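Local coordinates for protein D-lactate dehydrogenase (Fermentative) (PDB 6ABJ) that probably interconverts pyruvate and D-lactate with NAD(H) as a D-lactate dehydrogenase of the D-isomer-specific 2-hydroxyacid dehydrogenase family, at residues A176-M179 / A180-C184; T54-L57 / A58-F61. All coordinates share one frame; numbering follows the deposited sequence.

Contact 1. Residues A176-M179 / A180-C184; sequences ARIM and AGFGC
Met-179 meets both Phe-182 and Cys-184 where helix 170-181 comes to its close in a Schellman motif, inside the Rossmann-type beta-alpha-beta unit formed with strands 162-166 and 185-189. The buried side of this turn is the tight one. The Met-179 chain, bent at both chi2 and chi3, brings its sulfur obliquely to the Phe-182 ring, a Met-aromatic contact with SD 5.0 Å from the ring centroid and 51° off the normal; the nearest ring atom to SD is CD2. Beyond the sulfur, CE reaches SG of Cys-184 at 3.9 Å. Ile-178 lies alongside the aromatic ring, and its CG2, anti to the backbone N, touches Phe-182 CE2 at 4.0 Å. Val-126 of helix 118-134 packs on Ile-178, Met-179 and Phe-182, and at the subunit interface Ile-178 and Phe-182 pack on Phe-182 and Ile-178 of the second subunit, respectively.

The opposite character belongs to Arg-177, on the exposed side, which forms a salt bridge through NH2 with Glu-173 OE2 one helical turn earlier. On the backbone, a straight helical bond runs from Ala-180 N to Ala-176 O (2.9 Å, 164°), and the Gly-181 N-H is shared between Arg-177 O at 3.2 Å and, weakly, Ile-178 O. Gly-183 then reverses the chain with positive phi (83°), its N held by Ala-180 O. The carbonyl of Met-179 gathers the end of the turn: Phe-182 N donates from above the carbonyl plane at 3.1 Å, Cys-184 N adds a weak bond, and Cys-184 SG rests 3.3 Å from that same Met-179 O.

Contact 2. Residues T54-L57 / A58-F61; sequences TAVL and AQGF
Ala-55 and Ala-58 are joined by the shorter of the two backbone hydrogen bonds between 54-57 and 58-61: Ala-58 N gives its hydrogen to Ala-55 O at 2.9 Å. The next bond, from Gln-59 N to Val-56 O, is 3.1 Å long. Both donors stand well above the plane of the carbonyl they address, so neither bond uses an in-plane lone pair. Each bond links residues three apart, the spacing of a 3-10 turn, and Leu-57 N to Thr-54 O, at 3.0 Å, is a third of the same kind.

From Ala-58 the chain passes straight into a type II beta turn that ends at Phe-61, closed by Phe-61 N on Ala-58 O at 3.0 Å. Gly-60, with phi of 87°, occupies its third position. The 3-10 turn and the beta turn lie in the loop between strands 42-45 and 63-66 of the five-stranded parallel sheet and deliver the chain to the second of these.

Packing follows the same path. Methyl CB of Ala-58 rests 3.3 Å from Ala-55 O and packs against Leu-20 and Leu-80. CB of Gln-59 lies equally close to Val-56 O. The Phe-61 ring, its CG anti to the carbonyl carbon (chi1 -77°), swings back beside the 3-10 turn, where CD2 and CE2 both sit 3.5 Å from Leu-57 O, which approaches the ring obliquely; Ala-58 O lies in plane at the ring's edge. Farther out, Arg-18 makes a cation-pi contact with that ring and His-44 meets it edge-to-face.

In the fold
Contacts 1 and 2 show how one principle, a chain segment folding back on itself before a parallel strand, is realised differently in two places. Their centres are 49 Å apart, on opposite sides of the chain's centre, and they hold no element in common: contact 1 joins helix 170-181 to strand 185-189 in the seven-stranded sheet, contact 2 leads into strand 63-66 of the five-stranded one. Backbone bonds tie both turns. Contact 1, the more buried, adds sulfur, aromatic and aliphatic packing that extends to another subunit. Contact 2, more exposed and touched by no other chain, has few side-chain contacts between its own segments, with two buried alanines and its ring in contact with Arg-18, His-44 and Leu-20.

Contact 1. Residues A176-M179 / A180-C184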
ATOM      1  N   ALA B 176     -20.681  12.539 -21.839  1.00 26.75           N
ATOM      2  CA  ALA B 176     -20.929  11.914 -23.147  1.00 24.88           C
ATOM      3  C   ALA B 176     -19.982  12.446 -24.217  1.00 24.99           C
ATOM      4  O   ALA B 176     -19.447  11.656 -25.034  1.00 24.94           O
ATOM      5  CB  ALA B 176     -22.388  12.075 -23.556  1.00 27.09           C
ATOM      6  N   ARG B 177     -19.738  13.762 -24.254  1.00 27.95           N
ATOM      7  CA  ARG B 177     -18.876  14.347 -25.272  1.00 28.85           C
ATOM      8  C   ARG B 177     -17.444  13.841 -25.125  1.00 28.57           C
ATOM      9  O   ARG B 177     -16.734  13.534 -26.101  1.00 26.74           O
ATOM     10  CB  ARG B 177     -18.884  15.919 -25.187  1.00 34.18           C
ATOM     11  CG  ARG B 177     -17.975  16.624 -26.203  1.00 40.80           C
ATOM     12  CD  ARG B 177     -18.479  18.037 -26.639  1.00 47.74           C
ATOM     13  NE  ARG B 177     -19.235  18.653 -25.560  1.00 52.94           N
ATOM     14  CZ  ARG B 177     -20.562  18.799 -25.505  1.00 49.26           C
ATOM     15  NH1 ARG B 177     -21.330  18.458 -26.497  1.00 52.59           N
ATOM     16  NH2 ARG B 177     -21.124  19.298 -24.404  1.00 59.10           N
ATOM     17  N   ILE B 178     -16.969  13.748 -23.889  1.00 30.47           N
ATOM     18  CA  ILE B 178     -15.614  13.197 -23.685  1.00 27.97           C
ATOM     19  C   ILE B 178     -15.549  11.778 -24.179  1.00 28.12           C
ATOM     20  O   ILE B 178     -14.624  11.432 -24.886  1.00 27.11           O
ATOM     21  CB  ILE B 178     -15.206  13.218 -22.213  1.00 29.71           C
ATOM     22  CG1 ILE B 178     -15.108  14.653 -21.713  1.00 32.30           C
ATOM     23  CG2 ILE B 178     -13.831  12.596 -22.058  1.00 28.90           C
ATOM     24  CD1 ILE B 178     -15.027  14.772 -20.205  1.00 33.77           C
ATOM     25  N   MET B 179     -16.531  10.941 -23.825  1.00 26.35           N
ATOM     26  CA  MET B 179     -16.434   9.528 -24.196  1.00 26.40           C
ATOM     27  C   MET B 179     -16.586   9.335 -25.734  1.00 29.50           C
ATOM     28  O   MET B 179     -15.952   8.420 -26.313  1.00 27.51           O
ATOM     29  CB  MET B 179     -17.439   8.648 -23.448  1.00 25.74           C
ATOM     30  CG  MET B 179     -17.263   8.646 -21.928  1.00 24.26           C
ATOM     31  SD  MET B 179     -15.572   8.124 -21.457  1.00 25.29           S
ATOM     32  CE  MET B 179     -15.644   6.391 -21.875  1.00 22.96           C
ATOM     33  N   ALA B 180     -17.398  10.183 -26.366  1.00 30.66           N
ATOM     34  CA  ALA B 180     -17.447  10.231 -27.829  1.00 32.53           C
ATOM     35  C   ALA B 180     -16.104  10.470 -28.477  1.00 30.00           C
ATOM     36  O   ALA B 180     -15.788   9.828 -29.452  1.00 29.18           O
ATOM     37  CB  ALA B 180     -18.446  11.273 -28.287  1.00 34.79           C
ATOM     38  N   GLY B 181     -15.247  11.288 -27.868  1.00 29.05           N
ATOM     39  CA  GLY B 181     -13.883  11.529 -28.373  1.00 29.11           C
ATOM     40  C   GLY B 181     -12.929  10.364 -28.331  1.00 30.75           C
ATOM     41  O   GLY B 181     -11.946  10.309 -29.091  1.00 30.45           O
ATOM     42  N   PHE B 182     -13.229   9.390 -27.456  1.00 29.37           N
ATOM     43  CA  PHE B 182     -12.477   8.139 -27.420  1.00 28.48           C
ATOM     44  C   PHE B 182     -12.963   7.206 -28.558  1.00 27.53           C
ATOM     45  O   PHE B 182     -12.385   6.147 -28.787  1.00 28.65           O
ATOM     46  CB  PHE B 182     -12.686   7.426 -26.064  1.00 27.17           C
ATOM     47  CG  PHE B 182     -11.893   7.956 -24.913  1.00 27.73           C
ATOM     48  CD1 PHE B 182     -10.628   7.441 -24.649  1.00 29.02           C
ATOM     49  CD2 PHE B 182     -12.441   8.843 -24.010  1.00 29.20           C
ATOM     50  CE1 PHE B 182      -9.887   7.921 -23.583  1.00 28.62           C
ATOM     51  CE2 PHE B 182     -11.681   9.307 -22.892  1.00 29.88           C
ATOM     52  CZ  PHE B 182     -10.434   8.820 -22.680  1.00 27.46           C
ATOM     53  N   GLY B 183     -14.030   7.601 -29.287  1.00 28.41           N
ATOM     54  CA  GLY B 183     -14.579   6.706 -30.315  1.00 29.23           C
ATOM     55  C   GLY B 183     -15.523   5.660 -29.751  1.00 29.02           C
ATOM     56  O   GLY B 183     -15.684   4.578 -30.318  1.00 28.12           O
ATOM     57  N   CYS B 184     -16.125   5.973 -28.604  1.00 28.82           N
ATOM     58  CA  CYS B 184     -17.096   5.069 -28.036  1.00 27.76           C
ATOM     59  C   CYS B 184     -18.413   5.282 -28.790  1.00 28.38           C
ATOM     60  O   CYS B 184     -18.671   6.354 -29.336  1.00 28.28           O
ATOM     61  CB  CYS B 184     -17.289   5.382 -26.573  1.00 28.55           C
ATOM     62  SG  CYS B 184     -15.783   5.183 -25.595  1.00 26.93           S
TER

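Contact 2. Residues T54-L57 / A58-F61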
ATOM      1  N   THR B  54     -19.423  22.587  19.639  1.00 53.29           N
ATOM      2  CA  THR B  54     -18.540  23.560  18.944  1.00 52.33           C
ATOM      3  C   THR B  54     -19.322  24.787  18.379  1.00 51.95           C
ATOM      4  O   THR B  54     -18.723  25.742  17.842  1.00 47.63           O
ATOM      5  CB  THR B  54     -17.829  22.904  17.765  1.00 52.11           C
ATOM      6  OG1 THR B  54     -18.799  22.355  16.847  1.00 55.62           O
ATOM      7  CG2 THR B  54     -16.917  21.786  18.265  1.00 53.08           C
ATOM      8  N   ALA B  55     -20.644  24.755  18.505  1.00 51.04           N
ATOM      9  CA  ALA B  55     -21.488  25.853  17.990  1.00 51.36           C
ATOM     10  C   ALA B  55     -21.112  27.196  18.641  1.00 54.24           C
ATOM     11  O   ALA B  55     -21.195  28.278  18.012  1.00 47.52           O
ATOM     12  CB  ALA B  55     -22.957  25.535  18.229  1.00 53.20           C
ATOM     13  N   VAL B  56     -20.661  27.098  19.891  1.00 52.19           N
ATOM     14  CA  VAL B  56     -20.262  28.251  20.669  1.00 55.70           C
ATOM     15  C   VAL B  56     -19.166  29.064  19.964  1.00 57.09           C
ATOM     16  O   VAL B  56     -19.060  30.271  20.166  1.00 61.02           O
ATOM     17  CB  VAL B  56     -19.849  27.825  22.112  1.00 57.73           C
ATOM     18  CG1 VAL B  56     -18.640  26.886  22.103  1.00 59.34           C
ATOM     19  CG2 VAL B  56     -19.632  29.060  22.992  1.00 59.52           C
ATOM     20  N   LEU B  57     -18.372  28.416  19.121  1.00 56.33           N
ATOM     21  CA  LEU B  57     -17.338  29.123  18.360  1.00 56.60           C
ATOM     22  C   LEU B  57     -17.908  30.167  17.375  1.00 56.77           C
ATOM     23  O   LEU B  57     -17.236  31.150  17.023  1.00 53.31           O
ATOM     24  CB  LEU B  57     -16.465  28.092  17.622  1.00 58.63           C
ATOM     25  CG  LEU B  57     -15.623  27.199  18.543  1.00 60.80           C
ATOM     26  CD1 LEU B  57     -14.958  26.074  17.747  1.00 57.38           C
ATOM     27  CD2 LEU B  57     -14.577  28.008  19.296  1.00 61.75           C
ATOM     28  N   ALA B  58     -19.139  29.918  16.911  1.00 53.50           N
ATOM     29  CA  ALA B  58     -19.846  30.803  15.989  1.00 54.28           C
ATOM     30  C   ALA B  58     -20.575  31.957  16.692  1.00 54.55           C
ATOM     31  O   ALA B  58     -21.308  32.727  16.043  1.00 49.68           O
ATOM     32  CB  ALA B  58     -20.866  30.000  15.217  1.00 55.10           C
ATOM     33  N   GLN B  59     -20.389  32.073  18.006  1.00 55.92           N
ATOM     34  CA  GLN B  59     -21.033  33.147  18.747  1.00 60.28           C
ATOM     35  C   GLN B  59     -20.496  34.498  18.242  1.00 57.32           C
ATOM     36  O   GLN B  59     -19.282  34.734  18.206  1.00 53.55           O
ATOM     37  CB  GLN B  59     -20.814  33.023  20.257  1.00 64.05           C
ATOM     38  CG  GLN B  59     -21.481  34.177  21.028  1.00 70.55           C
ATOM     39  CD  GLN B  59     -22.099  33.781  22.346  1.00 75.79           C
ATOM     40  OE1 GLN B  59     -21.770  32.747  22.935  1.00 74.10           O
ATOM     41  NE2 GLN B  59     -23.009  34.621  22.827  1.00 82.29           N
ATOM     42  N   GLY B  60     -21.424  35.358  17.849  1.00 58.85           N
ATOM     43  CA  GLY B  60     -21.101  36.687  17.381  1.00 56.96           C
ATOM     44  C   GLY B  60     -20.791  36.746  15.902  1.00 56.84           C
ATOM     45  O   GLY B  60     -20.495  37.815  15.395  1.00 52.25           O
ATOM     46  N   PHE B  61     -20.798  35.601  15.213  1.00 55.87           N
ATOM     47  CA  PHE B  61     -20.522  35.567  13.781  1.00 52.13           C
ATOM     48  C   PHE B  61     -21.835  35.572  13.041  1.00 50.44           C
ATOM     49  O   PHE B  61     -22.754  34.750  13.307  1.00 48.17           O
ATOM     50  CB  PHE B  61     -19.712  34.303  13.374  1.00 52.87           C
ATOM     51  CG  PHE B  61     -18.248  34.371  13.702  1.00 50.96           C
ATOM     52  CD1 PHE B  61     -17.358  34.870  12.763  1.00 51.60           C
ATOM     53  CD2 PHE B  61     -17.755  33.938  14.930  1.00 53.24           C
ATOM     54  CE1 PHE B  61     -15.993  34.933  13.012  1.00 51.45           C
ATOM     55  CE2 PHE B  61     -16.386  33.980  15.192  1.00 53.88           C
ATOM     56  CZ  PHE B  61     -15.506  34.483  14.221  1.00 52.48           C
TER